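Local coordinates for protein AxyAgu115A (Amphibacillus xylanus NBRC 15112, PDB 6NPS) that probably acts as a family GH115 alpha-glucuronidase, a glycoside hydrolase that removes glucuronic acid side groups from arabinoglucuronoxylan, at residues 399-412 and 438-452. The protein carries 3 engineered substitutions. Numbering follows the deposited sequence.
With GOL (glycerol), chain E.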
loop_
_atom_site.group_PDB
_atom_site.type_symbol
_atom_site.label_atom_id
_atom_site.label_comp_id
_atom_site.label_asym_id
_atom_site.label_seq_id
_atom_site.Cartn_x
_atom_site.Cartn_y
_atom_site.Cartn_z
ATOM N N ARG A 399 34.764 11.027 37.690
ATOM C CA ARG A 399 34.253 12.185 38.405
ATOM C C ARG A 399 35.333 12.890 39.203
ATOM O O ARG A 399 35.088 13.983 39.720
ATOM C CB ARG A 399 33.089 11.764 39.313
ATOM C CG ARG A 399 31.867 11.316 38.479
ATOM C CD ARG A 399 30.829 10.616 39.350
ATOM N NE ARG A 399 30.132 11.564 40.200
ATOM C CZ ARG A 399 28.922 11.350 40.723
ATOM N NH1 ARG A 399 28.281 10.206 40.500
ATOM N NH2 ARG A 399 28.361 12.287 41.473
ATOM N N LYS A 400 36.522 12.306 39.285
ATOM C CA LYS A 400 37.677 12.976 39.869
ATOM C C LYS A 400 38.241 14.081 38.974
ATOM O O LYS A 400 39.123 14.829 39.417
ATOM C CB LYS A 400 38.754 11.934 40.160
ATOM C CG LYS A 400 38.592 11.218 41.495
ATOM C CD LYS A 400 39.965 11.087 42.197
ATOM C CE LYS A 400 39.927 11.384 43.712
ATOM N NZ LYS A 400 39.846 12.847 44.051
ATOM N N HIS A 401 37.765 14.201 37.736
ATOM C CA HIS A 401 38.413 15.063 36.747
ATOM C C HIS A 401 38.256 16.519 37.140
ATOM O O HIS A 401 37.141 17.030 37.288
ATOM C CB HIS A 401 37.823 14.818 35.361
ATOM C CG HIS A 401 38.291 15.789 34.318
ATOM N ND1 HIS A 401 39.571 15.766 33.796
ATOM C CD2 HIS A 401 37.653 16.811 33.701
ATOM C CE1 HIS A 401 39.697 16.727 32.896
ATOM N NE2 HIS A 401 38.551 17.378 32.824
ATOM N N SER A 402 39.372 17.188 37.347
ATOM C CA SER A 402 39.319 18.612 37.599
ATOM C C SER A 402 38.999 19.321 36.290
ATOM O O SER A 402 39.614 19.059 35.252
ATOM C CB SER A 402 40.646 19.080 38.198
ATOM O OG SER A 402 40.890 20.429 37.869
ATOM N N GLY A 403 38.037 20.225 36.328
ATOM C CA GLY A 403 37.471 20.794 35.134
ATOM C C GLY A 403 36.014 20.419 34.971
ATOM O O GLY A 403 35.254 21.167 34.350
ATOM N N GLY A 404 35.614 19.283 35.537
ATOM C CA GLY A 404 34.207 18.913 35.497
ATOM C C GLY A 404 33.697 18.559 34.101
ATOM O O GLY A 404 34.447 18.426 33.118
ATOM N N TYR A 405 32.373 18.427 34.023
ATOM C CA TYR A 405 31.697 17.893 32.851
ATOM C C TYR A 405 30.558 18.805 32.442
ATOM O O TYR A 405 29.953 19.517 33.268
ATOM C CB TYR A 405 31.149 16.467 33.114
ATOM C CG TYR A 405 32.283 15.488 33.288
ATOM C CD1 TYR A 405 32.826 14.827 32.184
ATOM C CD2 TYR A 405 32.832 15.247 34.546
ATOM C CE1 TYR A 405 33.864 13.950 32.338
ATOM C CE2 TYR A 405 33.874 14.363 34.715
ATOM C CZ TYR A 405 34.390 13.710 33.598
ATOM O OH TYR A 405 35.469 12.845 33.729
ATOM N N GLY A 406 30.247 18.739 31.160
ATOM C CA GLY A 406 29.134 19.466 30.593
ATOM C C GLY A 406 28.116 18.549 29.945
ATOM O O GLY A 406 28.417 17.392 29.645
ATOM N N MET A 407 26.915 19.047 29.710
ATOM C CA MET A 407 25.919 18.289 28.952
ATOM C C MET A 407 25.310 19.203 27.905
ATOM O O MET A 407 24.875 20.325 28.212
ATOM C CB MET A 407 24.817 17.708 29.848
ATOM C CG MET A 407 23.693 16.916 29.043
ATOM S SD MET A 407 24.402 15.525 28.074
ATOM C CE MET A 407 25.203 14.582 29.364
ATOM N N TYR A 408 25.294 18.721 26.667
ATOM C CA TYR A 408 24.660 19.386 25.538
ATOM C C TYR A 408 23.418 18.577 25.169
ATOM O O TYR A 408 23.529 17.416 24.764
ATOM C CB TYR A 408 25.659 19.483 24.384
ATOM C CG TYR A 408 25.083 20.028 23.108
ATOM C CD1 TYR A 408 24.081 20.989 23.126
ATOM C CD2 TYR A 408 25.562 19.579 21.873
ATOM C CE1 TYR A 408 23.536 21.483 21.925
ATOM C CE2 TYR A 408 25.051 20.080 20.675
ATOM C CZ TYR A 408 24.031 21.012 20.713
ATOM O OH TYR A 408 23.507 21.483 19.526
ATOM N N TYR A 409 22.243 19.179 25.359
ATOM C CA TYR A 409 20.930 18.549 25.271
ATOM C C TYR A 409 20.176 19.198 24.112
ATOM O O TYR A 409 20.527 20.298 23.681
ATOM C CB TYR A 409 20.177 18.711 26.614
ATOM C CG TYR A 409 19.014 17.751 26.777
ATOM C CD1 TYR A 409 19.225 16.420 27.176
ATOM C CD2 TYR A 409 17.723 18.168 26.541
ATOM C CE1 TYR A 409 18.156 15.519 27.314
ATOM C CE2 TYR A 409 16.618 17.256 26.667
ATOM C CZ TYR A 409 16.862 15.947 27.067
ATOM O OH TYR A 409 15.819 15.045 27.209
ATOM N N HIS A 410 19.215 18.475 23.511
ATOM C CA HIS A 410 18.473 18.982 22.351
ATOM C C HIS A 410 16.972 19.056 22.632
ATOM O O HIS A 410 16.359 18.059 23.027
ATOM C CB HIS A 410 18.675 18.092 21.113
ATOM C CG HIS A 410 20.006 18.265 20.447
ATOM N ND1 HIS A 410 21.157 17.705 20.954
ATOM C CD2 HIS A 410 20.376 18.955 19.335
ATOM C CE1 HIS A 410 22.169 18.012 20.170
ATOM N NE2 HIS A 410 21.726 18.764 19.176
ATOM N N PHE A 411 16.383 20.231 22.386
ATOM C CA PHE A 411 14.952 20.424 22.177
ATOM C C PHE A 411 14.618 20.563 20.706
ATOM O O PHE A 411 13.444 20.736 20.377
ATOM C CB PHE A 411 14.438 21.712 22.866
ATOM C CG PHE A 411 14.559 21.727 24.370
ATOM C CD1 PHE A 411 14.770 20.567 25.095
ATOM C CD2 PHE A 411 14.439 22.930 25.058
ATOM C CE1 PHE A 411 14.834 20.583 26.478
ATOM C CE2 PHE A 411 14.534 22.957 26.454
ATOM C CZ PHE A 411 14.746 21.788 27.160
ATOM N N ASP A 412 15.628 20.545 19.825
ATOM C CA ASP A 412 15.507 20.881 18.409
ATOM C C ASP A 412 16.698 20.251 17.715
ATOM O O ASP A 412 17.804 20.291 18.251
ATOM C CB ASP A 412 15.487 22.405 18.244
ATOM C CG ASP A 412 15.073 22.882 16.851
ATOM O OD1 ASP A 412 15.862 22.722 15.891
ATOM O OD2 ASP A 412 13.965 23.474 16.731
ATOM N N ALA A 438 21.919 13.118 34.650
ATOM C CA ALA A 438 23.228 13.689 34.315
ATOM C C ALA A 438 23.855 14.362 35.529
ATOM O O ALA A 438 25.050 14.179 35.815
ATOM C CB ALA A 438 23.067 14.683 33.178
ATOM N N TYR A 439 23.045 15.087 36.312
ATOM C CA TYR A 439 23.556 15.679 37.549
ATOM C C TYR A 439 23.982 14.611 38.546
ATOM O O TYR A 439 25.022 14.736 39.200
ATOM C CB TYR A 439 22.482 16.582 38.154
ATOM C CG TYR A 439 22.961 17.476 39.262
ATOM C CD1 TYR A 439 23.071 17.002 40.563
ATOM C CD2 TYR A 439 23.292 18.804 39.012
ATOM C CE1 TYR A 439 23.501 17.844 41.610
ATOM C CE2 TYR A 439 23.714 19.633 40.029
ATOM C CZ TYR A 439 23.818 19.146 41.324
ATOM O OH TYR A 439 24.229 19.976 42.334
ATOM N N ASP A 440 23.168 13.565 38.697
ATOM C CA ASP A 440 23.494 12.462 39.596
ATOM C C ASP A 440 24.810 11.788 39.220
ATOM O O ASP A 440 25.511 11.259 40.088
ATOM C CB ASP A 440 22.370 11.419 39.583
ATOM C CG ASP A 440 21.013 11.959 40.155
ATOM O OD1 ASP A 440 21.002 13.001 40.875
ATOM O OD2 ASP A 440 19.947 11.310 39.874
ATOM N N PHE A 441 25.135 11.727 37.941
ATOM C CA PHE A 441 26.412 11.155 37.540
ATOM C C PHE A 441 27.552 12.183 37.577
ATOM O O PHE A 441 28.637 11.906 37.053
ATOM C CB PHE A 441 26.320 10.564 36.133
ATOM C CG PHE A 441 25.736 9.155 36.077
ATOM C CD1 PHE A 441 24.374 8.961 36.230
ATOM C CD2 PHE A 441 26.564 8.048 35.847
ATOM C CE1 PHE A 441 23.818 7.687 36.152
ATOM C CE2 PHE A 441 26.041 6.778 35.765
ATOM C CZ PHE A 441 24.653 6.594 35.910
ATOM N N GLY A 442 27.315 13.371 38.122
ATOM C CA GLY A 442 28.380 14.335 38.287
ATOM C C GLY A 442 28.594 15.256 37.108
ATOM O O GLY A 442 29.693 15.788 36.957
ATOM N N VAL A 443 27.581 15.486 36.281
ATOM C CA VAL A 443 27.671 16.444 35.177
ATOM C C VAL A 443 27.088 17.752 35.685
ATOM O O VAL A 443 25.874 17.973 35.615
ATOM C CB VAL A 443 26.928 15.973 33.928
ATOM C CG1 VAL A 443 27.108 17.036 32.781
ATOM C CG2 VAL A 443 27.484 14.627 33.468
ATOM N N ARG A 444 27.950 18.640 36.158
ATOM C CA ARG A 444 27.470 19.766 36.939
ATOM C C ARG A 444 28.107 21.095 36.589
ATOM O O ARG A 444 27.732 22.104 37.189
ATOM C CB ARG A 444 27.695 19.501 38.435
ATOM C CG ARG A 444 26.866 18.354 38.943
ATOM C CD ARG A 444 27.197 17.995 40.360
ATOM N NE ARG A 444 26.550 16.741 40.705
ATOM C CZ ARG A 444 26.573 16.202 41.917
ATOM N NH1 ARG A 444 27.214 16.825 42.916
ATOM N NH2 ARG A 444 25.991 15.035 42.130
ATOM N N ASP A 445 29.045 21.144 35.653
ATOM C CA ASP A 445 29.725 22.404 35.384
ATOM C C ASP A 445 29.104 23.197 34.247
ATOM O O ASP A 445 29.106 24.432 34.285
ATOM C CB ASP A 445 31.194 22.133 35.091
ATOM C CG ASP A 445 31.992 21.924 36.380
ATOM O OD1 ASP A 445 31.786 20.885 37.059
ATOM O OD2 ASP A 445 32.795 22.819 36.729
ATOM N N LEU A 446 28.538 22.533 33.250
ATOM C CA LEU A 446 27.995 23.281 32.129
ATOM C C LEU A 446 26.791 22.535 31.583
ATOM O O LEU A 446 26.871 21.325 31.365
ATOM C CB LEU A 446 29.082 23.455 31.041
ATOM C CG LEU A 446 28.706 24.288 29.817
ATOM C CD1 LEU A 446 29.973 24.941 29.198
ATOM C CD2 LEU A 446 28.076 23.400 28.776
ATOM N N TRP A 447 25.687 23.249 31.341
ATOM C CA TRP A 447 24.501 22.666 30.729
ATOM C C TRP A 447 24.060 23.604 29.625
ATOM O O TRP A 447 23.773 24.779 29.892
ATOM C CB TRP A 447 23.307 22.522 31.705
ATOM C CG TRP A 447 23.291 21.400 32.690
ATOM C CD1 TRP A 447 24.332 20.569 33.049
ATOM C CD2 TRP A 447 22.167 21.007 33.491
ATOM N NE1 TRP A 447 23.906 19.680 34.004
ATOM C CE2 TRP A 447 22.584 19.936 34.303
ATOM C CE3 TRP A 447 20.843 21.464 33.599
ATOM C CZ2 TRP A 447 21.730 19.312 35.206
ATOM C CZ3 TRP A 447 19.983 20.820 34.514
ATOM C CH2 TRP A 447 20.453 19.775 35.309
ATOM N N ILE A 448 23.936 23.100 28.403
ATOM C CA ILE A 448 23.418 23.950 27.340
ATOM C C ILE A 448 22.411 23.144 26.510
ATOM O O ILE A 448 22.594 21.942 26.289
ATOM C CB ILE A 448 24.591 24.502 26.498
ATOM C CG1 ILE A 448 24.068 25.442 25.397
ATOM C CG2 ILE A 448 25.462 23.341 25.949
ATOM C CD1 ILE A 448 25.137 26.439 24.847
ATOM N N VAL A 449 21.330 23.786 26.067
ATOM C CA VAL A 449 20.319 23.080 25.277
ATOM C C VAL A 449 20.171 23.738 23.916
ATOM O O VAL A 449 20.140 24.959 23.803
ATOM C CB VAL A 449 18.965 22.969 26.030
ATOM C CG1 VAL A 449 18.466 24.368 26.540
ATOM C CG2 VAL A 449 17.879 22.328 25.125
ATOM N N ASN A 450 20.090 22.914 22.868
ATOM C CA ASN A 450 19.750 23.403 21.540
ATOM C C ASN A 450 18.259 23.723 21.467
ATOM O O ASN A 450 17.416 22.813 21.583
ATOM C CB ASN A 450 20.119 22.342 20.488
ATOM C CG ASN A 450 19.936 22.823 19.055
ATOM O OD1 ASN A 450 19.073 23.662 18.738
ATOM N ND2 ASN A 450 20.773 22.289 18.160
ATOM N N VAL A 451 17.923 24.999 21.255
ATOM C CA VAL A 451 16.516 25.421 21.253
ATOM C C VAL A 451 16.067 25.855 19.870
ATOM O O VAL A 451 15.047 26.525 19.757
ATOM C CB VAL A 451 16.227 26.555 22.255
ATOM C CG1 VAL A 451 16.337 26.100 23.701
ATOM C CG2 VAL A 451 17.130 27.773 21.924
ATOM N N GLY A 452 16.817 25.511 18.817
ATOM C CA GLY A 452 16.396 25.915 17.483
ATOM C C GLY A 452 16.197 27.416 17.352
ATOM O O GLY A 452 17.094 28.195 17.689
HETATM C C1 GOL E . 30.233 15.317 41.159
HETATM O O1 GOL E . 30.617 14.030 41.553
HETATM C C2 GOL E . 31.520 16.082 40.694
HETATM O O2 GOL E . 31.500 16.479 39.325
HETATM C C3 GOL E . 31.640 17.266 41.714
HETATM O O3 GOL E . 32.640 18.134 41.262
HETATM O O HOH W 1 30.865 18.577 36.471
HETATM O O HOH W 2 12.581 25.824 18.288
#
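Phe411 and Val449 close the tightly packed end of this contact between neighbouring parallel strands, 405-410 and 446-450. The methyl Val449 CG2 sits over the centre of the Phe411 ring, 3.3 Å from its centroid and 8° off the normal, a CH-pi contact; with CG2 anti to its backbone N, this branch reaches the ring face. Tyr409 presents a ring edge to the same methyl. Between the strands runs the ladder of a parallel sheet, with Ile448 N bonded to Met407 O at 2.9 Å and Asn450 N to Tyr409 O at 2.8 Å.

The sheet face bearing Tyr408, Ile448 and Asn450 is mixed: Tyr408 rests on Ile448 CG2, and polar groups gather toward the C-terminal end. The Asn450 amide runs alongside the phenol, planes 10° apart, and its ND2 donates to Tyr408 OH at 3.2 Å; the hydroxyl stands out of the amide plane and the bond is bent. Asn450 OD1 accepts from Gly452 N at 2.9 Å, forming an Asx turn; with Asn176 also receiving from ND2, both ends of the amide are engaged and its rotation is fixed.

The N-terminal end is looser, with partly exposed residues bridged by a water and a glycerol. Here the helix 428-440 ends in a Schellman motif at Gly442, and Arg399 lays one guanidinium face over the Phe441-Gly442 peptide while its NE and NH2 grip O1 of the glycerol, each at 2.9 Å. The water accepts from Tyr405 N and Arg444 N, and lies 2.6 Å from Asp445 OD1.

The pair illustrates the beta-alpha-beta crossover of a TIM barrel, helix 428-440 linking the last two of eight strands. Chemically, the apolar face (Met407, Tyr409, Val449, with Phe411) packs against Met435 and Ile431 of that helix, while the other turns hydrogen-bonding groups to what is probably a pocket, marked by a second glycerol bonded to Tyr408 OH at the C-terminal strand ends, where such barrels carry their active sites.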